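Local coordinates for protein inactive glucansucrase (Lactobacillus reuteri, PDB 5JBD) that belongs to glycosyl hydrolase family 70, is built around a TIM barrel and binds a calcium ion, at residues L173-M178 and G187-D192; P236-G241 and T765-R770; S535-L540 and L613-P618. One frame throughout, in Å; residues are numbered along the deposited sequence.

Contact 1 of 3, residues L173-M178 and G187-D192; sequences LSLQSM and GTIDSD
Asp192 takes hold of the start of the short 3-10 turn 175-177 with both carboxylate oxygens. Ser174 OG donates to Asp192 OD2 across 2.6 Å, from the syn side and 16° out of the carboxylate plane. Leu175 N gives its hydrogen to the syn lone pair of Asp192 OD1, 2.9 Å away and nearly straight (170°). Ser174 OG, anti to its own backbone N (chi1 177°), also accepts from Gln176 N at 3.0 Å, making an ST turn. The side chain of Leu175 slides past Asp192 in the opposite direction. Its CB lies 3.8 Å from Asp192 OD1 and its CG 3.6 Å from the same oxygen, while the CD1 branch reaches Ser191 CB at 3.6 Å and Ile189 CG2 at 4.2 Å. Gln176 crosses Ile189 at about a right angle, OE1 meeting Ile189 CD1 at 3.5 Å. A type I beta turn from Ile189 to Asp192 sets both residues against Leu175. Arg766 adds a salt bridge to Asp192 OD1. With a hydroxyl, a peptide N-H and a guanidinium all turned to it, this buried carboxylate is probably kept ionised, and it joins two parts of one loop by polar bonds.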
ATOM      1  N   LEU A 173      22.918  -5.797   0.316  1.00 35.50           N
ATOM      2  CA  LEU A 173      23.212  -4.914   1.457  1.00 36.28           C
ATOM      3  C   LEU A 173      21.953  -4.359   2.126  1.00 35.64           C
ATOM      4  O   LEU A 173      21.728  -3.155   2.156  1.00 36.73           O
ATOM      5  CB  LEU A 173      24.187  -3.792   1.069  1.00 37.34           C
ATOM      6  CG  LEU A 173      25.503  -4.200   0.405  1.00 39.94           C
ATOM      7  CD1 LEU A 173      26.274  -2.950   0.001  1.00 41.12           C
ATOM      8  CD2 LEU A 173      26.355  -5.072   1.315  1.00 40.32           C
ATOM      9  N   SER A 174      21.124  -5.259   2.648  1.00 35.68           N
ATOM     10  CA  SER A 174      19.945  -4.870   3.419  1.00 34.84           C
ATOM     11  C   SER A 174      20.355  -4.216   4.726  1.00 33.99           C
ATOM     12  O   SER A 174      21.301  -4.645   5.370  1.00 32.51           O
ATOM     13  CB  SER A 174      19.060  -6.078   3.733  1.00 35.71           C
ATOM     14  OG  SER A 174      17.950  -5.693   4.538  1.00 32.11           O
ATOM     15  N   LEU A 175      19.604  -3.202   5.131  1.00 33.05           N
ATOM     16  CA  LEU A 175      19.775  -2.611   6.455  1.00 36.21           C
ATOM     17  C   LEU A 175      19.435  -3.611   7.589  1.00 36.03           C
ATOM     18  O   LEU A 175      19.917  -3.457   8.707  1.00 34.18           O
ATOM     19  CB  LEU A 175      18.954  -1.318   6.575  1.00 36.35           C
ATOM     20  CG  LEU A 175      19.267  -0.209   5.557  1.00 37.82           C
ATOM     21  CD1 LEU A 175      18.222   0.901   5.632  1.00 42.17           C
ATOM     22  CD2 LEU A 175      20.645   0.371   5.795  1.00 40.21           C
ATOM     23  N   GLN A 176      18.643  -4.645   7.281  1.00 37.95           N
ATOM     24  CA  GLN A 176      18.361  -5.770   8.203  1.00 39.96           C
ATOM     25  C   GLN A 176      19.576  -6.479   8.756  1.00 40.94           C
ATOM     26  O   GLN A 176      19.493  -7.075   9.843  1.00 41.28           O
ATOM     27  CB  GLN A 176      17.497  -6.841   7.533  1.00 42.28           C
ATOM     28  CG  GLN A 176      16.031  -6.455   7.387  1.00 46.15           C
ATOM     29  CD  GLN A 176      15.175  -7.552   6.733  1.00 50.72           C
ATOM     30  OE1 GLN A 176      14.008  -7.744   7.092  1.00 52.27           O
ATOM     31  NE2 GLN A 176      15.762  -8.299   5.800  1.00 53.42           N
ATOM     32  N   SER A 177      20.690  -6.420   8.031  1.00 41.14           N
ATOM     33  CA  SER A 177      21.891  -7.143   8.424  1.00 46.56           C
ATOM     34  C   SER A 177      22.749  -6.411   9.447  1.00 47.54           C
ATOM     35  O   SER A 177      23.784  -6.940   9.858  1.00 45.02           O
ATOM     36  CB  SER A 177      22.758  -7.398   7.196  1.00 48.81           C
ATOM     37  OG  SER A 177      23.382  -6.181   6.802  1.00 49.51           O
ATOM     38  N   MET A 178      22.357  -5.198   9.840  1.00 49.85           N
ATOM     39  CA  MET A 178      23.207  -4.368  10.696  1.00 52.67           C
ATOM     40  C   MET A 178      23.132  -4.865  12.129  1.00 50.91           C
ATOM     41  O   MET A 178      22.131  -5.474  12.511  1.00 46.10           O
ATOM     42  CB  MET A 178      22.853  -2.877  10.538  1.00 55.11           C
ATOM     43  CG  MET A 178      23.513  -2.335   9.259  1.00 61.86           C
ATOM     44  SD  MET A 178      25.300  -2.034   9.453  1.00 70.62           S
ATOM     45  CE  MET A 178      25.311  -0.470  10.321  1.00 69.06           C
ATOM     46  N   GLY A 187       6.378  -3.300   8.253  1.00 32.70           N
ATOM     47  CA  GLY A 187       6.517  -4.544   7.503  1.00 33.64           C
ATOM     48  C   GLY A 187       7.406  -4.426   6.282  1.00 35.21           C
ATOM     49  O   GLY A 187       7.646  -5.431   5.617  1.00 35.66           O
ATOM     50  N   THR A 188       7.904  -3.217   5.985  1.00 34.86           N
ATOM     51  CA  THR A 188       8.845  -2.995   4.871  1.00 36.09           C
ATOM     52  C   THR A 188      10.045  -2.199   5.369  1.00 34.84           C
ATOM     53  O   THR A 188       9.979  -1.576   6.435  1.00 34.92           O
ATOM     54  CB  THR A 188       8.161  -2.268   3.691  1.00 38.59           C
ATOM     55  OG1 THR A 188       7.787  -0.940   4.077  1.00 38.53           O
ATOM     56  CG2 THR A 188       6.908  -3.019   3.255  1.00 40.88           C
ATOM     57  N   ILE A 189      11.143  -2.245   4.614  1.00 33.11           N
ATOM     58  CA  ILE A 189      12.372  -1.535   4.965  1.00 33.77           C
ATOM     59  C   ILE A 189      12.564  -0.415   3.945  1.00 33.23           C
ATOM     60  O   ILE A 189      13.001  -0.654   2.812  1.00 32.13           O
ATOM     61  CB  ILE A 189      13.614  -2.467   5.018  1.00 36.57           C
ATOM     62  CG1 ILE A 189      13.385  -3.612   6.022  1.00 40.19           C
ATOM     63  CG2 ILE A 189      14.859  -1.668   5.403  1.00 37.48           C
ATOM     64  CD1 ILE A 189      12.825  -4.875   5.398  1.00 44.81           C
ATOM     65  N   ASP A 190      12.267   0.812   4.380  1.00 30.99           N
ATOM     66  CA  ASP A 190      12.214   1.989   3.504  1.00 31.39           C
ATOM     67  C   ASP A 190      13.452   2.174   2.662  1.00 30.58           C
ATOM     68  O   ASP A 190      13.367   2.357   1.445  1.00 32.60           O
ATOM     69  CB  ASP A 190      12.039   3.270   4.326  1.00 32.63           C
ATOM     70  CG  ASP A 190      10.707   3.355   5.015  1.00 32.90           C
ATOM     71  OD1 ASP A 190       9.738   2.738   4.539  1.00 33.82           O
ATOM     72  OD2 ASP A 190      10.632   4.085   6.032  1.00 37.95           O
ATOM     73  N   SER A 191      14.607   2.101   3.309  1.00 30.34           N
ATOM     74  CA  SER A 191      15.851   2.394   2.624  1.00 31.61           C
ATOM     75  C   SER A 191      16.610   1.134   2.096  1.00 30.10           C
ATOM     76  O   SER A 191      17.818   1.173   1.869  1.00 31.71           O
ATOM     77  CB  SER A 191      16.645   3.371   3.492  1.00 33.47           C
ATOM     78  OG  SER A 191      15.936   4.642   3.453  1.00 35.67           O
ATOM     79  N   ASP A 192      15.864   0.048   1.848  1.00 28.46           N
ATOM     80  CA  ASP A 192      16.351  -1.111   1.055  1.00 28.59           C
ATOM     81  C   ASP A 192      15.949  -0.930  -0.409  1.00 26.97           C
ATOM     82  O   ASP A 192      14.956  -1.487  -0.874  1.00 26.90           O
ATOM     83  CB  ASP A 192      15.824  -2.445   1.628  1.00 27.46           C
ATOM     84  CG  ASP A 192      16.703  -3.003   2.737  1.00 28.19           C
ATOM     85  OD1 ASP A 192      17.706  -2.350   3.138  1.00 28.34           O
ATOM     86  OD2 ASP A 192      16.391  -4.117   3.213  1.00 27.24           O
TER

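Contact 2 of 3, residues P236-G241 and T765-R770; sequences PELLVG and TRTNNR. With CA (calcium ion), chain C.
Thr767, at the end of strand 758-767, brings OG1 to 4.2 Å from Leu238 CD1 and turns that hydroxyl to Asn768 O, donating on a carbonyl lone pair at 3.0 Å. The same Leu238 methyl also packs against Asn768 O. Asn768 then folds its side chain back on its own segment: OD1 accepts from Arg770 N at 2.9 Å, with the donor well above the amide plane, an Asx turn that bends the chain as it leaves the strand. Asn769 carries most of the contact. Its carbonyl O receives Leu238 N at 3.0 Å (154°). Its chi1 (64°) puts CG between the backbone N and the carbonyl carbon, close to Pro236 CB, and the amide ND2 lies 3.5 Å from Pro236 CB. A water joins ND2 to Leu238 O, which it reaches at 2.8 Å. The loop gripped here is part of the calcium site of this family 70 protein: Glu237 chelates the ion through its O and OE2, each at 2.3 Å, and Asp243, Asn287, Asn751 and a water also bind it. Glu237 OE1 is held by Asn220 N. Arg770 NH1 lies 4.0 Å from Pro236 CA, which meets the guanidinium obliquely, and the backbone O of Arg770 accepts from Asn220 ND2.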
ATOM      1  N   PRO A 236       9.495  11.011   0.676  1.00 23.13           N
ATOM      2  CA  PRO A 236      10.351  10.186  -0.202  1.00 24.31           C
ATOM      3  C   PRO A 236       9.675   9.644  -1.456  1.00 24.32           C
ATOM      4  O   PRO A 236       8.466   9.366  -1.461  1.00 23.72           O
ATOM      5  CB  PRO A 236      10.761   9.020   0.713  1.00 24.49           C
ATOM      6  CG  PRO A 236       9.611   8.872   1.654  1.00 24.12           C
ATOM      7  CD  PRO A 236       9.119  10.274   1.905  1.00 23.67           C
ATOM      8  N   GLU A 237      10.471   9.477  -2.507  1.00 25.61           N
ATOM      9  CA  GLU A 237       9.994   8.875  -3.751  1.00 24.74           C
ATOM     10  C   GLU A 237       9.698   7.382  -3.581  1.00 24.78           C
ATOM     11  O   GLU A 237       8.732   6.870  -4.172  1.00 23.57           O
ATOM     12  CB  GLU A 237      11.032   9.047  -4.864  1.00 25.63           C
ATOM     13  CG  GLU A 237      10.584   8.537  -6.248  1.00 24.68           C
ATOM     14  CD  GLU A 237       9.357   9.258  -6.749  1.00 24.59           C
ATOM     15  OE1 GLU A 237       9.449  10.500  -6.873  1.00 25.35           O
ATOM     16  OE2 GLU A 237       8.299   8.610  -6.962  1.00 24.50           O
ATOM     17  N   LEU A 238      10.524   6.694  -2.793  1.00 24.97           N
ATOM     18  CA  LEU A 238      10.511   5.218  -2.747  1.00 26.05           C
ATOM     19  C   LEU A 238       9.879   4.652  -1.476  1.00 26.04           C
ATOM     20  O   LEU A 238      10.173   5.118  -0.362  1.00 26.52           O
ATOM     21  CB  LEU A 238      11.940   4.692  -2.890  1.00 26.69           C
ATOM     22  CG  LEU A 238      12.722   5.194  -4.112  1.00 27.46           C
ATOM     23  CD1 LEU A 238      14.148   4.659  -4.116  1.00 28.38           C
ATOM     24  CD2 LEU A 238      12.030   4.831  -5.417  1.00 28.15           C
ATOM     25  N   LEU A 239       9.002   3.664  -1.660  1.00 24.94           N
ATOM     26  CA  LEU A 239       8.395   2.888  -0.572  1.00 25.70           C
ATOM     27  C   LEU A 239       8.809   1.416  -0.665  1.00 25.40           C
ATOM     28  O   LEU A 239       9.626   0.943   0.137  1.00 26.40           O
ATOM     29  CB  LEU A 239       6.865   2.999  -0.616  1.00 25.88           C
ATOM     30  CG  LEU A 239       6.270   4.389  -0.388  1.00 27.43           C
ATOM     31  CD1 LEU A 239       4.756   4.346  -0.576  1.00 27.02           C
ATOM     32  CD2 LEU A 239       6.648   4.920   0.998  1.00 28.36           C
ATOM     33  N   VAL A 240       8.275   0.717  -1.665  1.00 25.82           N
ATOM     34  CA  VAL A 240       8.514  -0.728  -1.850  1.00 26.78           C
ATOM     35  C   VAL A 240       8.098  -1.120  -3.262  1.00 26.45           C
ATOM     36  O   VAL A 240       7.226  -0.474  -3.860  1.00 26.55           O
ATOM     37  CB  VAL A 240       7.750  -1.567  -0.790  1.00 26.66           C
ATOM     38  CG1 VAL A 240       6.243  -1.551  -1.037  1.00 26.81           C
ATOM     39  CG2 VAL A 240       8.271  -3.003  -0.737  1.00 28.70           C
ATOM     40  N   GLY A 241       8.721  -2.170  -3.795  1.00 27.43           N
ATOM     41  CA  GLY A 241       8.384  -2.698  -5.123  1.00 26.67           C
ATOM     42  C   GLY A 241       9.092  -1.981  -6.248  1.00 25.88           C
ATOM     43  O   GLY A 241      10.078  -1.297  -6.013  1.00 24.34           O
ATOM     44  N   THR A 765      22.294   1.569  -8.513  1.00 30.72           N
ATOM     45  CA  THR A 765      23.087   2.118  -7.410  1.00 29.98           C
ATOM     46  C   THR A 765      22.283   1.951  -6.123  1.00 28.68           C
ATOM     47  O   THR A 765      21.061   2.158  -6.109  1.00 27.02           O
ATOM     48  CB  THR A 765      23.413   3.604  -7.655  1.00 31.09           C
ATOM     49  OG1 THR A 765      24.270   3.710  -8.793  1.00 31.54           O
ATOM     50  CG2 THR A 765      24.100   4.246  -6.452  1.00 31.31           C
ATOM     51  N   ARG A 766      22.977   1.572  -5.052  1.00 28.44           N
ATOM     52  CA  ARG A 766      22.349   1.313  -3.754  1.00 27.85           C
ATOM     53  C   ARG A 766      21.999   2.652  -3.092  1.00 27.67           C
ATOM     54  O   ARG A 766      22.885   3.441  -2.814  1.00 26.78           O
ATOM     55  CB  ARG A 766      23.325   0.537  -2.850  1.00 29.07           C
ATOM     56  CG  ARG A 766      22.797   0.158  -1.473  1.00 28.71           C
ATOM     57  CD  ARG A 766      21.743  -0.922  -1.554  1.00 28.62           C
ATOM     58  NE  ARG A 766      21.264  -1.277  -0.217  1.00 28.81           N
ATOM     59  CZ  ARG A 766      20.387  -0.567   0.502  1.00 28.79           C
ATOM     60  NH1 ARG A 766      19.879   0.571   0.026  1.00 28.52           N
ATOM     61  NH2 ARG A 766      20.024  -0.995   1.720  1.00 28.30           N
ATOM     62  N   THR A 767      20.714   2.865  -2.808  1.00 28.31           N
ATOM     63  CA  THR A 767      20.247   4.141  -2.257  1.00 27.87           C
ATOM     64  C   THR A 767      19.289   3.992  -1.088  1.00 28.04           C
ATOM     65  O   THR A 767      18.750   2.907  -0.837  1.00 27.66           O
ATOM     66  CB  THR A 767      19.513   4.978  -3.327  1.00 27.71           C
ATOM     67  OG1 THR A 767      18.277   4.344  -3.685  1.00 26.67           O
ATOM     68  CG2 THR A 767      20.382   5.174  -4.561  1.00 28.54           C
ATOM     69  N   ASN A 768      19.066   5.118  -0.399  1.00 27.92           N
ATOM     70  CA  ASN A 768      17.971   5.240   0.564  1.00 28.85           C
ATOM     71  C   ASN A 768      16.649   5.489  -0.188  1.00 28.29           C
ATOM     72  O   ASN A 768      16.608   5.436  -1.431  1.00 26.61           O
ATOM     73  CB  ASN A 768      18.280   6.344   1.597  1.00 29.90           C
ATOM     74  CG  ASN A 768      18.292   7.751   1.009  1.00 32.00           C
ATOM     75  OD1 ASN A 768      17.869   7.994  -0.125  1.00 30.74           O
ATOM     76  ND2 ASN A 768      18.785   8.701   1.797  1.00 33.01           N
ATOM     77  N   ASN A 769      15.587   5.788   0.557  1.00 27.77           N
ATOM     78  CA  ASN A 769      14.259   5.992  -0.040  1.00 26.96           C
ATOM     79  C   ASN A 769      14.076   7.308  -0.825  1.00 27.06           C
ATOM     80  O   ASN A 769      13.013   7.532  -1.407  1.00 25.64           O
ATOM     81  CB  ASN A 769      13.159   5.823   1.006  1.00 26.64           C
ATOM     82  CG  ASN A 769      13.211   6.869   2.111  1.00 26.78           C
ATOM     83  OD1 ASN A 769      14.117   7.704   2.168  1.00 25.45           O
ATOM     84  ND2 ASN A 769      12.259   6.785   3.023  1.00 26.13           N
ATOM     85  N   ARG A 770      15.096   8.161  -0.845  1.00 27.46           N
ATOM     86  CA  ARG A 770      15.119   9.329  -1.731  1.00 28.95           C
ATOM     87  C   ARG A 770      16.032   9.163  -2.967  1.00 29.00           C
ATOM     88  O   ARG A 770      16.235  10.107  -3.723  1.00 27.97           O
ATOM     89  CB  ARG A 770      15.527  10.575  -0.951  1.00 29.39           C
ATOM     90  CG  ARG A 770      14.642  10.893   0.243  1.00 30.91           C
ATOM     91  CD  ARG A 770      15.043  12.233   0.874  1.00 30.12           C
ATOM     92  NE  ARG A 770      14.979  13.341  -0.082  1.00 30.40           N
ATOM     93  CZ  ARG A 770      13.858  13.910  -0.532  1.00 31.15           C
ATOM     94  NH1 ARG A 770      12.645  13.502  -0.141  1.00 34.53           N
ATOM     95  NH2 ARG A 770      13.941  14.915  -1.387  1.00 32.29           N
TER
HETATM   96 CA    CA C1701       7.313   6.756  -6.003  1.00 22.75          CA
HETATM   97  O   HOH W   1       9.915   5.010   2.405  1.00 32.24           O
HETATM   98  O   HOH W   2       6.078   6.287  -8.018  1.00 26.28           O

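Contact 3 of 3, residues S535-L540 and L613-P618; sequences SGMAVL and LGVWVP
Met537 runs out extended, CG anti to the backbone N (chi1 178°), then bends at chi3 (-82°), which turns CE onto Val617 CG1 at 3.7 Å. These two side chains lie side by side and point the same way. Val615 is crossed obliquely, Met537 SD sitting 3.9 Å from Val615 CG1, and that methyl also touches Val539 CG2 at 4.3 Å, giving a continuous apolar patch on one face. The backbones beneath form an antiparallel ladder, the strand segments 537-540 and 613-618 running at 173° to each other. In the hydrogen-bonded pair Ala538–Trp616, Ala538 N reaches Trp616 O at 3.0 Å and Trp616 N reaches Ala538 O at 2.9 Å. The second such pair is Leu540–Gly614: Leu540 N bonds to Gly614 O at 2.7 Å, and Gly614 N returns the bond to Leu540 O. Val539 and Val615 form the non-hydrogen-bonded pair between them, and the CA-H groups of Met537, Val539, Leu613 and Val615 make CA-H...O contacts to the O atoms of Trp616, Gly614, Leu540 and Ala538, in that order. Leu540 CB packs against the backbone of Gly614, which has no side chain to oppose it. Toward Ser535 the ladder ends: Pro618 offers no N-H, and its CD rests 3.2 Å from Gly536 O, a buried oxygen that finds no hydrogen-bonding partner in the model. The pair belongs to an antiparallel sheet consistent with domain C of family 70. Strand 537-542 is flanked on its other edge by strand 510-515, and strand 612-618 by strand 564-571. Helix 446-455 covers the face of Val539, against which Leu613 also packs, while Trp616 and Leu540 lean from the other face onto strand 596-605.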
ATOM      1  N   SER A 535     -32.233  19.331  15.852  1.00 24.82           N
ATOM      2  CA  SER A 535     -30.928  18.761  15.505  1.00 23.41           C
ATOM      3  C   SER A 535     -29.822  19.341  16.402  1.00 23.61           C
ATOM      4  O   SER A 535     -30.092  20.179  17.275  1.00 23.83           O
ATOM      5  CB  SER A 535     -30.635  18.959  14.007  1.00 23.27           C
ATOM      6  OG  SER A 535     -30.626  20.327  13.652  1.00 23.69           O
ATOM      7  N   GLY A 536     -28.595  18.857  16.215  1.00 23.00           N
ATOM      8  CA  GLY A 536     -27.488  19.115  17.133  1.00 22.72           C
ATOM      9  C   GLY A 536     -27.215  17.911  18.034  1.00 22.97           C
ATOM     10  O   GLY A 536     -27.968  16.941  18.056  1.00 23.70           O
ATOM     11  N   MET A 537     -26.118  17.985  18.778  1.00 23.68           N
ATOM     12  CA  MET A 537     -25.624  16.852  19.582  1.00 25.13           C
ATOM     13  C   MET A 537     -24.625  17.364  20.624  1.00 25.01           C
ATOM     14  O   MET A 537     -23.926  18.348  20.394  1.00 22.69           O
ATOM     15  CB  MET A 537     -24.963  15.792  18.661  1.00 24.87           C
ATOM     16  CG  MET A 537     -24.353  14.565  19.357  1.00 23.90           C
ATOM     17  SD  MET A 537     -23.474  13.422  18.250  1.00 24.74           S
ATOM     18  CE  MET A 537     -24.843  12.484  17.585  1.00 24.03           C
ATOM     19  N   ALA A 538     -24.584  16.687  21.772  1.00 26.09           N
ATOM     20  CA  ALA A 538     -23.518  16.863  22.758  1.00 25.31           C
ATOM     21  C   ALA A 538     -22.800  15.537  22.940  1.00 24.37           C
ATOM     22  O   ALA A 538     -23.429  14.512  23.198  1.00 24.00           O
ATOM     23  CB  ALA A 538     -24.088  17.340  24.083  1.00 25.11           C
ATOM     24  N   VAL A 539     -21.478  15.571  22.792  1.00 24.63           N
ATOM     25  CA  VAL A 539     -20.609  14.433  23.040  1.00 24.86           C
ATOM     26  C   VAL A 539     -19.683  14.764  24.229  1.00 25.18           C
ATOM     27  O   VAL A 539     -18.931  15.735  24.183  1.00 24.23           O
ATOM     28  CB  VAL A 539     -19.776  14.121  21.786  1.00 25.53           C
ATOM     29  CG1 VAL A 539     -18.728  13.046  22.065  1.00 25.81           C
ATOM     30  CG2 VAL A 539     -20.694  13.700  20.649  1.00 25.44           C
ATOM     31  N   LEU A 540     -19.751  13.947  25.273  1.00 23.64           N
ATOM     32  CA  LEU A 540     -18.945  14.116  26.491  1.00 24.67           C
ATOM     33  C   LEU A 540     -17.900  13.022  26.530  1.00 24.57           C
ATOM     34  O   LEU A 540     -18.250  11.847  26.556  1.00 26.05           O
ATOM     35  CB  LEU A 540     -19.823  14.042  27.742  1.00 25.65           C
ATOM     36  CG  LEU A 540     -20.433  15.347  28.237  1.00 28.47           C
ATOM     37  CD1 LEU A 540     -21.167  16.085  27.133  1.00 30.62           C
ATOM     38  CD2 LEU A 540     -21.354  15.093  29.422  1.00 29.59           C
ATOM     39  N   LEU A 613     -17.749   8.316  28.607  1.00 23.95           N
ATOM     40  CA  LEU A 613     -18.419   8.612  27.333  1.00 24.17           C
ATOM     41  C   LEU A 613     -19.899   8.871  27.566  1.00 24.95           C
ATOM     42  O   LEU A 613     -20.585   8.064  28.211  1.00 28.27           O
ATOM     43  CB  LEU A 613     -18.246   7.462  26.311  1.00 24.15           C
ATOM     44  CG  LEU A 613     -18.956   7.654  24.951  1.00 24.34           C
ATOM     45  CD1 LEU A 613     -18.491   8.933  24.239  1.00 23.36           C
ATOM     46  CD2 LEU A 613     -18.765   6.436  24.059  1.00 23.81           C
ATOM     47  N   GLY A 614     -20.393   9.994  27.041  1.00 23.02           N
ATOM     48  CA  GLY A 614     -21.827  10.280  27.023  1.00 23.21           C
ATOM     49  C   GLY A 614     -22.224  10.988  25.737  1.00 22.75           C
ATOM     50  O   GLY A 614     -21.484  11.840  25.260  1.00 24.00           O
ATOM     51  N   VAL A 615     -23.396  10.663  25.193  1.00 22.33           N
ATOM     52  CA  VAL A 615     -23.909  11.338  23.999  1.00 23.06           C
ATOM     53  C   VAL A 615     -25.399  11.666  24.134  1.00 23.49           C
ATOM     54  O   VAL A 615     -26.210  10.773  24.486  1.00 24.37           O
ATOM     55  CB  VAL A 615     -23.667  10.484  22.735  1.00 23.32           C
ATOM     56  CG1 VAL A 615     -24.090  11.263  21.482  1.00 25.00           C
ATOM     57  CG2 VAL A 615     -22.207  10.074  22.657  1.00 22.00           C
ATOM     58  N   TRP A 616     -25.751  12.922  23.841  1.00 22.64           N
ATOM     59  CA  TRP A 616     -27.133  13.431  23.956  1.00 24.30           C
ATOM     60  C   TRP A 616     -27.619  13.984  22.629  1.00 24.79           C
ATOM     61  O   TRP A 616     -26.885  14.728  21.969  1.00 24.94           O
ATOM     62  CB  TRP A 616     -27.219  14.545  25.014  1.00 25.75           C
ATOM     63  CG  TRP A 616     -26.862  14.033  26.379  1.00 26.77           C
ATOM     64  CD1 TRP A 616     -25.629  13.997  26.941  1.00 26.92           C
ATOM     65  CD2 TRP A 616     -27.747  13.414  27.310  1.00 28.85           C
ATOM     66  NE1 TRP A 616     -25.688  13.413  28.184  1.00 28.46           N
ATOM     67  CE2 TRP A 616     -26.981  13.044  28.435  1.00 28.38           C
ATOM     68  CE3 TRP A 616     -29.127  13.135  27.303  1.00 30.63           C
ATOM     69  CZ2 TRP A 616     -27.540  12.410  29.549  1.00 29.86           C
ATOM     70  CZ3 TRP A 616     -29.687  12.503  28.420  1.00 30.95           C
ATOM     71  CH2 TRP A 616     -28.888  12.141  29.522  1.00 30.03           C
ATOM     72  N   VAL A 617     -28.854  13.640  22.255  1.00 24.16           N
ATOM     73  CA  VAL A 617     -29.499  14.179  21.045  1.00 25.00           C
ATOM     74  C   VAL A 617     -30.940  14.605  21.321  1.00 24.69           C
ATOM     75  O   VAL A 617     -31.575  14.061  22.221  1.00 25.13           O
ATOM     76  CB  VAL A 617     -29.487  13.169  19.862  1.00 24.76           C
ATOM     77  CG1 VAL A 617     -28.059  12.873  19.438  1.00 24.91           C
ATOM     78  CG2 VAL A 617     -30.231  11.882  20.193  1.00 25.38           C
ATOM     79  N   PRO A 618     -31.465  15.557  20.540  1.00 24.52           N
ATOM     80  CA  PRO A 618     -32.869  15.932  20.731  1.00 26.34           C
ATOM     81  C   PRO A 618     -33.868  14.768  20.610  1.00 27.26           C
ATOM     82  O   PRO A 618     -33.684  13.870  19.793  1.00 27.77           O
ATOM     83  CB  PRO A 618     -33.115  16.960  19.615  1.00 25.14           C
ATOM     84  CG  PRO A 618     -31.760  17.545  19.341  1.00 24.68           C
ATOM     85  CD  PRO A 618     -30.800  16.412  19.534  1.00 24.53           C
TER

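Contacts 1 and 2 are neighbours, their centres 11 Å apart; contact 3 lies, centre to centre, about 48 Å from the first and 47 Å from the second. Arg766, on strand 758-767, ties the first two together by reaching Leu173, Ser191 and Asp192, in the six-stranded antiparallel sheet that also holds strands 193-197 and 242-244. Along the chain contact 1 closes first; contact 2 then joins residues more than 500 positions apart, and contact 3 falls between its two segments. The parallel barrel strands likewise come partly before and partly after contact 3, so the remote antiparallel sheet is an excursion of the chain, while contact 2 brings early and late parts together beside the calcium ion.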